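Local coordinates for protein poly-beta-hydroxybuterate polymerase (PDB 5T6O) that probably acts as an acyltransferase that makes polyhydroxybutyrate, this chain being the catalytic alpha/beta hydrolase domain of the class I synthase, at residues 330-333 with 334-337; 202-205 with 206-210; 130-134 with 135-139; 239-242 with 243-247. The protein carries 1 engineered substitution. All coordinates share one frame; numbering follows the deposited sequence.

Interaction 1. Residues 330-333 with 334-337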
loop_
_atom_site.group_PDB
_atom_site.type_symbol
_atom_site.label_atom_id
_atom_site.label_comp_id
_atom_site.label_asym_id
_atom_site.label_seq_id
_atom_site.Cartn_x
_atom_site.Cartn_y
_atom_site.Cartn_z
ATOM N N PRO A 330 -1.598 -10.875 19.660
ATOM C CA PRO A 330 -1.729 -11.779 18.514
ATOM C C PRO A 330 -0.532 -11.648 17.590
ATOM O O PRO A 330 0.252 -10.700 17.670
ATOM C CB PRO A 330 -3.018 -11.308 17.829
ATOM C CG PRO A 330 -3.128 -9.857 18.214
ATOM C CD PRO A 330 -2.594 -9.785 19.622
ATOM N N GLU A 331 -0.390 -12.636 16.703
ATOM C CA GLU A 331 0.744 -12.626 15.786
ATOM C C GLU A 331 0.695 -11.415 14.860
ATOM O O GLU A 331 1.732 -10.824 14.536
ATOM C CB GLU A 331 0.776 -13.934 14.983
ATOM N N SER A 332 -0.497 -11.000 14.465
ATOM C CA SER A 332 -0.642 -9.966 13.445
ATOM C C SER A 332 -0.844 -8.600 14.084
ATOM O O SER A 332 -1.663 -8.466 15.008
ATOM C CB SER A 332 -1.829 -10.288 12.540
ATOM O OG SER A 332 -2.398 -9.103 12.007
ATOM N N PRO A 333 -0.130 -7.573 13.619
ATOM C CA PRO A 333 -0.316 -6.235 14.203
ATOM C C PRO A 333 -1.697 -5.650 13.967
ATOM O O PRO A 333 -2.207 -4.930 14.838
ATOM C CB PRO A 333 0.780 -5.392 13.531
ATOM C CG PRO A 333 1.294 -6.208 12.388
ATOM C CD PRO A 333 1.045 -7.644 12.732
ATOM N N GLN A 334 -2.326 -5.937 12.826
ATOM C CA GLN A 334 -3.657 -5.396 12.584
ATOM C C GLN A 334 -4.659 -5.957 13.579
ATOM O O GLN A 334 -5.560 -5.240 14.034
ATOM C CB GLN A 334 -4.094 -5.681 11.150
ATOM C CG GLN A 334 -4.997 -4.602 10.579
ATOM C CD GLN A 334 -4.427 -3.196 10.770
ATOM O OE1 GLN A 334 -3.253 -2.934 10.491
ATOM N NE2 GLN A 334 -5.263 -2.288 11.250
ATOM N N GLN A 335 -4.517 -7.238 13.933
ATOM C CA GLN A 335 -5.349 -7.810 14.987
ATOM C C GLN A 335 -5.105 -7.108 16.313
ATOM O O GLN A 335 -6.045 -6.875 17.085
ATOM C CB GLN A 335 -5.083 -9.310 15.133
ATOM C CG GLN A 335 -5.653 -10.175 14.036
ATOM C CD GLN A 335 -7.055 -10.673 14.337
ATOM O OE1 GLN A 335 -7.280 -11.876 14.478
ATOM N NE2 GLN A 335 -8.006 -9.753 14.426
ATOM N N TRP A 336 -3.846 -6.760 16.597
ATOM C CA TRP A 336 -3.542 -6.035 17.828
ATOM C C TRP A 336 -4.265 -4.697 17.851
ATOM O O TRP A 336 -4.937 -4.347 18.829
ATOM C CB TRP A 336 -2.032 -5.820 17.967
ATOM C CG TRP A 336 -1.676 -5.124 19.255
ATOM C CD1 TRP A 336 -1.405 -5.722 20.453
ATOM C CD2 TRP A 336 -1.568 -3.706 19.485
ATOM N NE1 TRP A 336 -1.141 -4.772 21.411
ATOM C CE2 TRP A 336 -1.234 -3.528 20.846
ATOM C CE3 TRP A 336 -1.720 -2.573 18.672
ATOM C CZ2 TRP A 336 -1.045 -2.259 21.417
ATOM C CZ3 TRP A 336 -1.544 -1.310 19.238
ATOM C CH2 TRP A 336 -1.196 -1.163 20.596
ATOM N N LEU A 337 -4.150 -3.943 16.760
ATOM C CA LEU A 337 -4.777 -2.632 16.693
ATOM C C LEU A 337 -6.296 -2.724 16.742
ATOM O O LEU A 337 -6.944 -1.865 17.351
ATOM C CB LEU A 337 -4.309 -1.919 15.426
ATOM C CG LEU A 337 -4.713 -0.457 15.286
ATOM C CD1 LEU A 337 -4.331 0.336 16.516
ATOM C CD2 LEU A 337 -4.032 0.096 14.040
#

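Interaction 2. Residues 202-205 with 206-210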
loop_
_atom_site.group_PDB
_atom_site.type_symbol
_atom_site.label_atom_id
_atom_site.label_comp_id
_atom_site.label_asym_id
_atom_site.label_seq_id
_atom_site.Cartn_x
_atom_site.Cartn_y
_atom_site.Cartn_z
ATOM N N LEU A 202 26.171 16.767 -0.087
ATOM C CA LEU A 202 26.010 18.192 0.186
ATOM C C LEU A 202 24.740 18.741 -0.458
ATOM O O LEU A 202 24.065 19.604 0.122
ATOM C CB LEU A 202 27.247 18.950 -0.305
ATOM C CG LEU A 202 27.315 20.470 -0.131
ATOM C CD1 LEU A 202 28.758 20.883 0.053
ATOM C CD2 LEU A 202 26.732 21.186 -1.336
ATOM N N VAL A 203 24.409 18.268 -1.660
ATOM C CA VAL A 203 23.282 18.830 -2.402
ATOM C C VAL A 203 21.960 18.359 -1.804
ATOM O O VAL A 203 21.046 19.162 -1.569
ATOM C CB VAL A 203 23.383 18.469 -3.895
ATOM C CG1 VAL A 203 22.084 18.843 -4.611
ATOM C CG2 VAL A 203 24.600 19.158 -4.545
ATOM N N TRP A 204 21.822 17.048 -1.574
ATOM C CA TRP A 204 20.619 16.534 -0.921
ATOM C C TRP A 204 20.377 17.237 0.412
ATOM O O TRP A 204 19.265 17.700 0.698
ATOM C CB TRP A 204 20.753 15.021 -0.709
ATOM C CG TRP A 204 19.677 14.379 0.153
ATOM C CD1 TRP A 204 19.644 14.291 1.516
ATOM C CD2 TRP A 204 18.496 13.725 -0.317
ATOM N NE1 TRP A 204 18.510 13.631 1.924
ATOM C CE2 TRP A 204 17.791 13.268 0.815
ATOM C CE3 TRP A 204 17.970 13.480 -1.586
ATOM C CZ2 TRP A 204 16.584 12.570 0.713
ATOM C CZ3 TRP A 204 16.767 12.790 -1.686
ATOM C CH2 TRP A 204 16.089 12.347 -0.542
ATOM N N ASN A 205 21.418 17.320 1.245
ATOM C CA ASN A 205 21.258 17.924 2.566
ATOM C C ASN A 205 20.837 19.386 2.449
ATOM O O ASN A 205 19.933 19.839 3.161
ATOM C CB ASN A 205 22.564 17.792 3.349
ATOM C CG ASN A 205 22.851 16.358 3.754
ATOM O OD1 ASN A 205 21.976 15.509 3.684
ATOM N ND2 ASN A 205 24.072 16.092 4.196
ATOM N N TYR A 206 21.444 20.118 1.519
ATOM C CA TYR A 206 21.098 21.523 1.284
ATOM C C TYR A 206 19.644 21.676 0.832
ATOM O O TYR A 206 18.872 22.461 1.405
ATOM C CB TYR A 206 22.068 22.070 0.242
ATOM C CG TYR A 206 21.961 23.505 -0.226
ATOM C CD1 TYR A 206 22.603 24.532 0.460
ATOM C CD2 TYR A 206 21.322 23.818 -1.417
ATOM C CE1 TYR A 206 22.574 25.839 -0.015
ATOM C CE2 TYR A 206 21.292 25.126 -1.912
ATOM C CZ TYR A 206 21.916 26.132 -1.191
ATOM O OH TYR A 206 21.901 27.427 -1.659
ATOM N N VAL A 207 19.248 20.915 -0.188
ATOM C CA VAL A 207 17.914 21.062 -0.761
ATOM C C VAL A 207 16.841 20.595 0.217
ATOM O O VAL A 207 15.821 21.270 0.404
ATOM C CB VAL A 207 17.835 20.304 -2.101
ATOM C CG1 VAL A 207 16.415 20.205 -2.572
ATOM C CG2 VAL A 207 18.631 21.023 -3.134
ATOM N N VAL A 208 17.049 19.449 0.861
ATOM C CA VAL A 208 16.036 18.921 1.769
ATOM C C VAL A 208 15.855 19.844 2.968
ATOM O O VAL A 208 14.726 20.183 3.342
ATOM C CB VAL A 208 16.393 17.492 2.204
ATOM C CG1 VAL A 208 15.453 17.019 3.317
ATOM C CG2 VAL A 208 16.316 16.553 0.991
ATOM N N ASP A 209 16.959 20.273 3.578
ATOM C CA ASP A 209 16.867 21.134 4.755
ATOM C C ASP A 209 16.142 22.428 4.415
ATOM O O ASP A 209 15.194 22.834 5.100
ATOM C CB ASP A 209 18.274 21.419 5.298
ATOM C CG ASP A 209 18.257 22.313 6.527
ATOM O OD1 ASP A 209 17.886 21.814 7.613
ATOM O OD2 ASP A 209 18.619 23.510 6.409
ATOM N N ASN A 210 16.556 23.073 3.330
ATOM C CA ASN A 210 15.937 24.326 2.927
ATOM C C ASN A 210 14.460 24.134 2.589
ATOM O O ASN A 210 13.624 24.999 2.889
ATOM C CB ASN A 210 16.710 24.895 1.741
ATOM C CG ASN A 210 16.426 26.342 1.505
ATOM O OD1 ASN A 210 15.657 26.686 0.616
ATOM N ND2 ASN A 210 17.044 27.209 2.298
#

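Interaction 3. Residues 130-134 with 135-139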
loop_
_atom_site.group_PDB
_atom_site.type_symbol
_atom_site.label_atom_id
_atom_site.label_comp_id
_atom_site.label_asym_id
_atom_site.label_seq_id
_atom_site.Cartn_x
_atom_site.Cartn_y
_atom_site.Cartn_z
ATOM N N ALA A 130 21.705 -10.305 24.685
ATOM C CA ALA A 130 21.714 -11.673 24.178
ATOM C C ALA A 130 23.114 -12.279 24.258
ATOM O O ALA A 130 23.265 -13.465 24.577
ATOM C CB ALA A 130 21.184 -11.711 22.745
ATOM N N VAL A 131 24.148 -11.486 23.956
ATOM C CA VAL A 131 25.524 -11.957 24.126
ATOM C C VAL A 131 25.785 -12.295 25.587
ATOM O O VAL A 131 26.328 -13.361 25.911
ATOM C CB VAL A 131 26.524 -10.911 23.597
ATOM C CG1 VAL A 131 27.963 -11.221 24.082
ATOM C CG2 VAL A 131 26.477 -10.861 22.068
ATOM N N LEU A 132 25.389 -11.396 26.491
ATOM C CA LEU A 132 25.609 -11.621 27.915
ATOM C C LEU A 132 24.869 -12.862 28.408
ATOM O O LEU A 132 25.400 -13.619 29.230
ATOM C CB LEU A 132 25.182 -10.381 28.706
ATOM C CG LEU A 132 26.174 -9.213 28.667
ATOM C CD1 LEU A 132 25.529 -7.901 29.129
ATOM C CD2 LEU A 132 27.392 -9.544 29.518
ATOM N N ALA A 133 23.644 -13.094 27.924
ATOM C CA ALA A 133 22.893 -14.263 28.388
ATOM C C ALA A 133 23.589 -15.557 27.982
ATOM O O ALA A 133 23.655 -16.507 28.770
ATOM C CB ALA A 133 21.457 -14.233 27.847
ATOM N N ALA A 134 24.125 -15.606 26.759
ATOM C CA ALA A 134 24.891 -16.771 26.328
ATOM C C ALA A 134 26.148 -16.979 27.168
ATOM O O ALA A 134 26.654 -18.103 27.243
ATOM C CB ALA A 134 25.251 -16.630 24.846
ATOM N N ARG A 135 26.673 -15.924 27.791
ATOM C CA ARG A 135 27.770 -16.048 28.745
ATOM C C ARG A 135 27.289 -16.410 30.147
ATOM O O ARG A 135 28.108 -16.468 31.068
ATOM C CB ARG A 135 28.574 -14.735 28.802
ATOM C CG ARG A 135 29.236 -14.325 27.483
ATOM C CD ARG A 135 30.020 -13.010 27.613
ATOM N NE ARG A 135 30.681 -12.644 26.363
ATOM C CZ ARG A 135 31.179 -11.438 26.095
ATOM N NH1 ARG A 135 31.758 -11.199 24.922
ATOM N NH2 ARG A 135 31.100 -10.465 26.994
ATOM N N GLY A 136 25.990 -16.642 30.331
ATOM C CA GLY A 136 25.456 -16.895 31.654
ATOM C C GLY A 136 25.268 -15.664 32.515
ATOM O O GLY A 136 25.159 -15.792 33.739
ATOM N N GLU A 137 25.218 -14.474 31.919
ATOM C CA GLU A 137 25.117 -13.222 32.657
ATOM C C GLU A 137 23.778 -12.557 32.379
ATOM O O GLU A 137 23.374 -12.417 31.219
ATOM C CB GLU A 137 26.253 -12.270 32.282
ATOM C CG GLU A 137 27.601 -12.643 32.871
ATOM C CD GLU A 137 28.713 -11.796 32.284
ATOM O OE1 GLU A 137 29.390 -12.269 31.349
ATOM O OE2 GLU A 137 28.887 -10.645 32.735
ATOM N N HIS A 138 23.106 -12.132 33.444
ATOM C CA HIS A 138 21.764 -11.557 33.367
ATOM C C HIS A 138 21.739 -10.271 34.182
ATOM O O HIS A 138 21.159 -10.215 35.274
ATOM C CB HIS A 138 20.729 -12.570 33.860
ATOM C CG HIS A 138 20.815 -13.890 33.157
ATOM N ND1 HIS A 138 20.226 -14.120 31.932
ATOM C CD2 HIS A 138 21.460 -15.036 33.482
ATOM C CE1 HIS A 138 20.473 -15.360 31.549
ATOM N NE2 HIS A 138 21.228 -15.935 32.468
ATOM N N PRO A 139 22.365 -9.204 33.670
ATOM C CA PRO A 139 22.478 -7.969 34.458
ATOM C C PRO A 139 21.257 -7.063 34.397
ATOM O O PRO A 139 21.253 -6.037 35.089
ATOM C CB PRO A 139 23.693 -7.274 33.827
ATOM C CG PRO A 139 23.617 -7.685 32.382
ATOM C CD PRO A 139 23.131 -9.129 32.413
#

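Interaction 4. Residues 239-242 with 243-247. With SO4 (sulfate ion), chain D.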
loop_
_atom_site.group_PDB
_atom_site.type_symbol
_atom_site.label_atom_id
_atom_site.label_comp_id
_atom_site.label_asym_id
_atom_site.label_seq_id
_atom_site.Cartn_x
_atom_site.Cartn_y
_atom_site.Cartn_z
ATOM N N TRP A 239 28.339 -4.288 8.491
ATOM C CA TRP A 239 27.699 -5.388 9.216
ATOM C C TRP A 239 26.234 -5.084 9.475
ATOM O O TRP A 239 25.362 -5.929 9.256
ATOM C CB TRP A 239 28.435 -5.636 10.538
ATOM C CG TRP A 239 28.014 -6.871 11.275
ATOM C CD1 TRP A 239 28.683 -8.064 11.327
ATOM C CD2 TRP A 239 26.832 -7.041 12.074
ATOM N NE1 TRP A 239 27.987 -8.963 12.106
ATOM C CE2 TRP A 239 26.849 -8.362 12.570
ATOM C CE3 TRP A 239 25.761 -6.209 12.411
ATOM C CZ2 TRP A 239 25.837 -8.867 13.386
ATOM C CZ3 TRP A 239 24.758 -6.716 13.220
ATOM C CH2 TRP A 239 24.806 -8.034 13.696
ATOM N N TYR A 240 25.948 -3.872 9.958
ATOM C CA TYR A 240 24.569 -3.482 10.237
ATOM C C TYR A 240 23.701 -3.572 8.985
ATOM O O TYR A 240 22.635 -4.199 8.999
ATOM C CB TYR A 240 24.573 -2.069 10.818
ATOM C CG TYR A 240 23.220 -1.555 11.245
ATOM C CD1 TYR A 240 22.409 -2.295 12.102
ATOM C CD2 TYR A 240 22.772 -0.318 10.816
ATOM C CE1 TYR A 240 21.170 -1.813 12.497
ATOM C CE2 TYR A 240 21.531 0.170 11.204
ATOM C CZ TYR A 240 20.741 -0.581 12.044
ATOM O OH TYR A 240 19.506 -0.088 12.427
ATOM N N LEU A 241 24.156 -2.984 7.876
ATOM C CA LEU A 241 23.384 -3.044 6.635
ATOM C C LEU A 241 23.193 -4.485 6.171
ATOM O O LEU A 241 22.092 -4.880 5.780
ATOM C CB LEU A 241 24.092 -2.228 5.552
ATOM C CG LEU A 241 23.304 -1.442 4.515
ATOM C CD1 LEU A 241 22.311 -0.515 5.200
ATOM C CD2 LEU A 241 24.278 -0.643 3.643
ATOM N N ARG A 242 24.265 -5.283 6.196
ATOM C CA ARG A 242 24.197 -6.636 5.648
ATOM C C ARG A 242 23.275 -7.536 6.462
ATOM O O ARG A 242 22.407 -8.220 5.902
ATOM C CB ARG A 242 25.602 -7.244 5.592
ATOM C CG ARG A 242 25.632 -8.733 5.232
ATOM C CD ARG A 242 27.078 -9.174 5.065
ATOM N NE ARG A 242 27.661 -8.600 3.857
ATOM C CZ ARG A 242 28.955 -8.645 3.561
ATOM N NH1 ARG A 242 29.807 -9.206 4.410
ATOM N NH2 ARG A 242 29.394 -8.119 2.426
ATOM N N HIS A 243 23.447 -7.558 7.787
ATOM C CA HIS A 243 22.857 -8.616 8.598
ATOM C C HIS A 243 21.501 -8.241 9.181
ATOM O O HIS A 243 20.834 -9.107 9.761
ATOM C CB HIS A 243 23.820 -9.016 9.723
ATOM C CG HIS A 243 25.075 -9.669 9.223
ATOM N ND1 HIS A 243 25.076 -10.908 8.622
ATOM C CD2 HIS A 243 26.364 -9.244 9.214
ATOM C CE1 HIS A 243 26.312 -11.224 8.273
ATOM N NE2 HIS A 243 27.112 -10.229 8.616
ATOM N N THR A 244 21.077 -6.985 9.041
ATOM C CA THR A 244 19.734 -6.612 9.466
ATOM C C THR A 244 18.877 -6.236 8.256
ATOM O O THR A 244 18.082 -7.060 7.786
ATOM C CB THR A 244 19.788 -5.490 10.523
ATOM O OG1 THR A 244 20.241 -4.258 9.947
ATOM C CG2 THR A 244 20.727 -5.871 11.652
ATOM N N TYR A 245 19.054 -5.029 7.710
ATOM C CA TYR A 245 18.213 -4.594 6.596
ATOM C C TYR A 245 18.227 -5.579 5.430
ATOM O O TYR A 245 17.183 -5.839 4.821
ATOM C CB TYR A 245 18.650 -3.214 6.109
ATOM C CG TYR A 245 18.225 -2.101 7.024
ATOM C CD1 TYR A 245 16.964 -1.515 6.902
ATOM C CD2 TYR A 245 19.075 -1.629 8.012
ATOM C CE1 TYR A 245 16.577 -0.491 7.741
ATOM C CE2 TYR A 245 18.690 -0.613 8.853
ATOM C CZ TYR A 245 17.443 -0.047 8.713
ATOM O OH TYR A 245 17.067 0.973 9.553
ATOM N N LEU A 246 19.396 -6.133 5.091
ATOM C CA LEU A 246 19.452 -6.936 3.873
ATOM C C LEU A 246 19.095 -8.399 4.106
ATOM O O LEU A 246 18.247 -8.954 3.400
ATOM C CB LEU A 246 20.841 -6.839 3.235
ATOM C CG LEU A 246 20.993 -5.649 2.296
ATOM C CD1 LEU A 246 22.392 -5.628 1.726
ATOM C CD2 LEU A 246 19.966 -5.742 1.174
ATOM N N GLN A 247 19.738 -9.043 5.073
ATOM C CA GLN A 247 19.570 -10.471 5.278
ATOM C C GLN A 247 18.720 -10.809 6.490
ATOM O O GLN A 247 18.324 -11.971 6.636
ATOM C CB GLN A 247 20.944 -11.140 5.392
ATOM C CG GLN A 247 21.711 -11.028 4.079
ATOM C CD GLN A 247 23.138 -11.526 4.164
ATOM O OE1 GLN A 247 23.608 -11.954 5.221
ATOM N NE2 GLN A 247 23.839 -11.472 3.041
HETATM S S SO4 D . 30.759 -9.993 8.092
HETATM O O1 SO4 D . 30.758 -11.199 8.916
HETATM O O2 SO4 D . 29.597 -10.045 7.197
HETATM O O3 SO4 D . 31.992 -9.889 7.312
HETATM O O4 SO4 D . 30.714 -8.810 8.952
#

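Interaction 1. Residues 330-333 with 334-337
Ser-332 caps the start of helix 333-339 by accepting from Gln-334 and Gln-335, while Pro-330 folds back on the same first turn; all this lies in the connection from strand 322-325 to the outermost strand 341-344. The serine OG reaches Gln-334 N at 3.3 Å and Gln-335 N at 3.4 Å. Both bonds are weak, the first bent to 121°, the second straight but long. A chi1 of 152° turns OG roughly opposite its own N, which brings it to the N-H groups of the first turn. This is an N-cap with proline right after it: Pro-333 has no N-H to satisfy, and its ring packs on Trp-285, Thr-286 and Tyr-289. Behind the cap the regular helical bonding begins, with Trp-336 N to Ser-332 O at 3.2 Å and Leu-337 N to Pro-333 O at 2.9 Å.

On another side of the turn, Pro-330 CG lies 3.7 Å from Gln-335 CB and 4.2 Å from Trp-336 CB, while its CD sits at the indole edge, near the ring plane. The chain of Gln-335 bends at chi2, and its NE2 makes a weak hydrogen bond to Tyr-211 OH of the third subunit. The indole of Trp-336 points into the protein, where it meets Phe-301 edge-to-face.

Interaction 2. Residues 202-205 with 206-210
With chi1 near 171° in both residues, Trp-204 sends its CG away from the main-chain N and Val-208 does the same with CG1, which leaves the valine CG2 on the N side of its residue and against one face of the indole one helical turn back. That methyl stands over the five-membered ring, 3.7 Å from the centroid and 13° off the normal, a CH-pi contact; the nearest ring atom, Trp-204 CE2, is 3.6 Å from Val-208 CG2. Asn-205 OD1 lies in plane at the edge of the same indole, while its ND2 is hydrogen-bonded to Asn-200 OD1. Along helix 202-215 the i to i+4 bonds run unbroken, from Tyr-206 N to Leu-202 O through Asp-209 N to Asn-205 O. A looser apolar pair, Val-203 CG1 and Val-207 CG2, stands 4.3 Å apart.

This alpha-helix belongs to the subunit interface: Trp-204 packs on Leu-241 and Val-207 on Leu-246 of the fourth subunit, and Tyr-206 OH is hydrogen-bonded to Pro-181 O of that chain. At the ring edge the indole NE1 is hydrogen-bonded to Ser-195 OG. That polar bond and the methyl over the face together would restrict the ring's rotation, with dispersion carrying the contact between the two side chains.

Interaction 3. Residues 130-134 with 135-139
Val-131, on the last turn of helix 120-134, and Arg-135, just past its end, run side by side, the valine CG1 lying over one face of the guanidinium. It stands 3.7 Å above that plane, off toward the rim, with Arg-135 CZ 3.8 Å away. The arginine is extended from CG to NE, carrying its end along the helix side to a salt bridge between NH1 and Glu-94 OE1. Leu-132 uses its two methyls differently. CD2 faces the carboxylate of Glu-137, 3.7 Å from OE2, whereas CD1 crosses to Pro-139 and lies 3.8 Å from its CG. On a further side, Ala-133 CB is 4.0 Å from His-138 CE1.

What brings Glu-137, His-138 and Pro-139 back onto the helix is a Schellman motif. Gly-136, with positive phi (78°), turns the chain; its N donates to Ala-133 O at 2.8 Å, and Glu-137 N donates to Leu-132 O, also at 2.8 Å. Both donors stand above the carbonyl planes. The chain then enters strand 140-146 of the central sheet, Pro-139 bonding through its backbone to Ile-113.

Chemically the contact is divided. Leu-132 and Pro-139 extend the apolar packing on helix 89-108, through Ile-98 and Ile-101, while the positive charge of Arg-135 is balanced by Glu-94, to which the helix end may add a little.

Interaction 4. Residues 239-242 with 243-247
His-243 wedges between Trp-239 and Arg-242 where helix 234-246 widens into a pi-type turn at its C-terminal end. This is the tight part. Its CD2 lies 3.3 Å from Trp-239 NE1, over one face of the indole, the two rings being oblique at 49°. On the imidazole's own face sits Arg-242 CG, 3.9 Å from the ring centroid in a CH-pi contact. Nearby, chi1 of 69° points Thr-244 OG1 back to Tyr-240 O at 2.6 Å; that oxygen also accepts from Thr-244 N, on the opposite face of its carbonyl plane.

Tyr-245 turns its edge to the Tyr-240 ring in an offset edge-to-face pair with centroids 5.6 Å apart. Packing is looser beside it, where Leu-241 CD1 comes only to 4.4 Å from Tyr-245 CD2. The pi-type turn appears here: Leu-246 N bonds to Leu-241 O and Gln-247 N to Arg-242 O, five residues back, and the buried Tyr-245 N is left without a partner.

At the ends of the wedge's side chains a sulfate, probably from the crystallisation liquor, is also held by Cys-182 N. His-243 ND1 bonds to Glu-249 and Arg-242 NH2 to Ala-180 O, while sulfate O2 takes Arg-242 NH1 and His-243 NE2, each at 2.9 Å.

Within one chain the four contacts do not touch: the closest pair, interactions 3 and 4, has nearest atoms about 9 Å apart, and interactions 2 and 3 lie on opposite sides of the chain's centre, about 44 Å between centres. Assembly brings some of them together. Interactions 2 and 4, about 27 Å apart by centres in one chain, meet between subunits, the helix of one packing on that of the other across the boundary with the fourth subunit. Gln-335 of interaction 1 likewise packs on Leu-246 of the second subunit. Interaction 3 touches no other chain and belongs to the core sheet's helix layer. The sulfate at 239-247 also reaches Cys-182, which is disulfide-bonded to Cys-238.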